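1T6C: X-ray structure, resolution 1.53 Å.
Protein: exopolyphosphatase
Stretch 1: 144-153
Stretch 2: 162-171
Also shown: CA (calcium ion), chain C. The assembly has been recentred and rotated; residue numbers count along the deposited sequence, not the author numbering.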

# COMPACT_ATOMS: atom_id res chain seq x y z
N ASP A 144 -6.23 2.71 2.78
CA ASP A 144 -4.98 2.11 2.30
C ASP A 144 -3.90 2.16 3.37
O ASP A 144 -3.24 3.19 3.61
CB ASP A 144 -4.52 2.81 1.04
CG ASP A 144 -3.37 2.12 0.37
OD1 ASP A 144 -2.81 1.08 0.89
OD2 ASP A 144 -2.96 2.60 -0.71
N GLN A 145 -3.70 1.01 4.00
CA GLN A 145 -2.77 0.88 5.10
C GLN A 145 -1.47 0.28 4.60
O GLN A 145 -1.46 -0.76 3.94
CB GLN A 145 -3.37 -0.00 6.21
CG GLN A 145 -2.38 -0.33 7.32
CD GLN A 145 -1.56 -1.57 7.05
OE1 GLN A 145 -2.10 -2.62 6.70
NE2 GLN A 145 -0.23 -1.46 7.20
N GLY A 146 -0.36 0.95 4.93
CA GLY A 146 0.98 0.54 4.51
C GLY A 146 2.01 1.64 4.51
O GLY A 146 1.69 2.82 4.31
N GLY A 147 3.26 1.25 4.71
CA GLY A 147 4.40 2.15 4.54
C GLY A 147 4.48 3.27 5.54
O GLY A 147 4.98 4.36 5.22
N GLY A 148 3.90 3.05 6.72
CA GLY A 148 3.90 4.03 7.79
C GLY A 148 2.69 4.91 7.92
O GLY A 148 2.65 5.79 8.78
N SER A 149 1.66 4.66 7.11
CA SER A 149 0.47 5.47 7.17
C SER A 149 -0.76 4.73 6.66
O SER A 149 -0.67 3.70 6.01
CB SER A 149 0.63 6.74 6.34
OG SER A 149 0.64 6.46 4.93
N THR A 150 -1.92 5.29 6.97
CA THR A 150 -3.15 4.84 6.41
C THR A 150 -3.85 6.04 5.81
O THR A 150 -4.12 7.04 6.51
CB THR A 150 -4.04 4.14 7.46
OG1 THR A 150 -3.41 2.92 7.92
CG2 THR A 150 -5.29 3.65 6.80
N GLU A 151 -4.12 5.95 4.50
CA GLU A 151 -4.84 6.98 3.82
C GLU A 151 -6.32 6.63 3.74
O GLU A 151 -6.67 5.46 3.51
CB GLU A 151 -4.35 7.19 2.40
CG GLU A 151 -3.08 7.97 2.31
CD GLU A 151 -1.87 7.20 2.83
OE1 GLU A 151 -1.61 6.13 2.30
OE2 GLU A 151 -1.23 7.67 3.78
N TYR A 152 -7.14 7.65 3.93
CA TYR A 152 -8.58 7.58 3.76
C TYR A 152 -8.96 8.47 2.57
O TYR A 152 -8.83 9.69 2.64
CB TYR A 152 -9.30 8.07 5.05
CG TYR A 152 -9.10 7.09 6.18
CD1 TYR A 152 -7.87 7.05 6.87
CD2 TYR A 152 -10.07 6.17 6.51
CE1 TYR A 152 -7.65 6.10 7.86
CE2 TYR A 152 -9.85 5.21 7.48
CZ TYR A 152 -8.66 5.18 8.15
OH TYR A 152 -8.41 4.21 9.09
N VAL A 153 -9.39 7.85 1.48
CA VAL A 153 -9.61 8.55 0.22
C VAL A 153 -11.06 8.44 -0.13
O VAL A 153 -11.56 7.36 -0.40
CB VAL A 153 -8.76 7.99 -0.93
CG1 VAL A 153 -8.74 8.98 -2.08
CG2 VAL A 153 -7.35 7.72 -0.45
N GLU A 162 -11.62 14.03 -1.47
CA GLU A 162 -10.83 14.37 -0.31
C GLU A 162 -9.95 13.20 0.05
O GLU A 162 -10.38 12.07 -0.06
CB GLU A 162 -11.73 14.68 0.88
CG GLU A 162 -10.94 15.13 2.09
CD GLU A 162 -11.83 15.61 3.21
OE1 GLU A 162 -13.05 15.35 3.15
OE2 GLU A 162 -11.29 16.26 4.14
N VAL A 163 -8.71 13.49 0.44
CA VAL A 163 -7.83 12.46 1.01
C VAL A 163 -7.26 12.96 2.33
O VAL A 163 -6.79 14.11 2.44
CB VAL A 163 -6.69 12.00 0.04
CG1 VAL A 163 -6.00 13.18 -0.62
CG2 VAL A 163 -5.67 11.08 0.75
N ILE A 164 -7.28 12.08 3.33
CA ILE A 164 -6.72 12.34 4.62
C ILE A 164 -5.72 11.22 4.89
O ILE A 164 -6.09 10.06 4.89
CB ILE A 164 -7.78 12.40 5.75
CG1 ILE A 164 -8.82 13.49 5.46
CG2 ILE A 164 -7.08 12.67 7.10
CD1 ILE A 164 -10.12 13.36 6.27
N SER A 165 -4.47 11.58 5.09
CA SER A 165 -3.43 10.62 5.48
C SER A 165 -3.17 10.66 6.97
O SER A 165 -2.78 11.70 7.50
CB SER A 165 -2.14 10.91 4.74
OG SER A 165 -1.10 10.01 5.12
N LEU A 166 -3.35 9.53 7.66
CA LEU A 166 -3.08 9.43 9.09
C LEU A 166 -1.75 8.69 9.26
O LEU A 166 -1.57 7.59 8.75
CB LEU A 166 -4.19 8.68 9.83
CG LEU A 166 -5.61 9.21 9.69
CD1 LEU A 166 -6.54 8.39 10.57
CD2 LEU A 166 -5.71 10.69 9.99
N PRO A 167 -0.82 9.30 9.98
CA PRO A 167 0.52 8.74 10.17
C PRO A 167 0.56 7.63 11.26
O PRO A 167 1.37 7.65 12.18
CB PRO A 167 1.33 9.98 10.50
CG PRO A 167 0.37 10.81 11.27
CD PRO A 167 -0.96 10.64 10.60
N ILE A 168 -0.34 6.66 11.15
CA ILE A 168 -0.56 5.65 12.18
C ILE A 168 0.09 4.33 11.76
O ILE A 168 -0.55 3.26 11.75
CB ILE A 168 -2.07 5.47 12.46
CG1 ILE A 168 -2.86 5.15 11.17
CG2 ILE A 168 -2.58 6.71 13.15
CD1 ILE A 168 -4.34 4.84 11.39
N GLY A 169 1.37 4.41 11.41
CA GLY A 169 2.07 3.25 10.88
C GLY A 169 2.09 2.12 11.88
O GLY A 169 2.24 2.34 13.10
N ILE A 170 1.92 0.90 11.38
CA ILE A 170 1.77 -0.25 12.27
C ILE A 170 3.04 -0.64 13.03
O ILE A 170 2.96 -1.19 14.12
CB ILE A 170 1.09 -1.43 11.57
CG1 ILE A 170 1.89 -1.97 10.40
CG2 ILE A 170 -0.33 -1.02 11.12
CD1 ILE A 170 1.32 -3.26 9.76
N VAL A 171 4.23 -0.36 12.51
CA VAL A 171 5.43 -0.59 13.27
C VAL A 171 5.43 0.32 14.51
O VAL A 171 5.72 -0.15 15.64
CB VAL A 171 6.69 -0.35 12.36
CG1 VAL A 171 7.96 -0.36 13.17
CG2 VAL A 171 6.75 -1.42 11.32
CA CA C . -0.47 3.92 3.29
O HOH W 1 -0.11 2.00 1.34
O HOH W 2 1.07 5.71 1.85
O HOH W 3 -0.92 2.72 9.03

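Stretch 1 is a β-hairpin whose second strand, 149-153, pairs antiparallel with strand 162-166; together the two stretches bury 625 Å². Asp144 makes no contact with stretch 2, but its carbonyl O is one of the ligands of the calcium ion bound within the hairpin. Gln145 is the first to reach across: its CA-to-CB bond runs sideways, yet the long side chain brings NE2 to 3.5 Å from CD1 of Ile170.

Gly146 to Ser149 form a type I' turn, and the backbone angles of Gly146 and Gly148 would press a CB against the preceding carbonyl. At Gly148 the chains run very close, its CA 3.7 Å from CA of Gly169. This suits glycine on the far side as well, since a CB on Gly169 would clash with CA of Gly148.

Ser149 packs its CA 3.3 Å from Leu166 O, while its small side chain turns to Glu151, OG donating to OE2 at 2.5 Å. Regular pairing begins at Thr150, whose N donates to Leu166 O (2.9 Å) and whose O accepts from Leu166 N (2.8 Å). Thr150 is buried, and its hydroxyl lets it hold water 3: OG1 lies 2.7 Å from the water O, which donates a weak hydrogen bond to Ile168 O and so bridges the stretches.

Glu151 supplies the polar side-chain link between the strands. OE1 binds calcium at 2.7 Å, whereas OE2 accepts a 2.7 Å hydrogen bond from Ser165 OG, so one carboxylate serves both metal and neighbouring strand.

Tyr152 repeats the two-bond pattern, N to Ile164 O at 2.8 Å and Ile164 N to its O at 2.9 Å. Buried, it has the largest area covered by the other stretch, as suits a big aromatic ring; this shares a sheet face with Ile164 and Leu166, and CE1 packs 3.7 Å from Leu166 CD1. On the other face, Val153 CG2 meets Val163 CG2 at 3.9 Å, a compact apolar pair suited to closely spaced backbones.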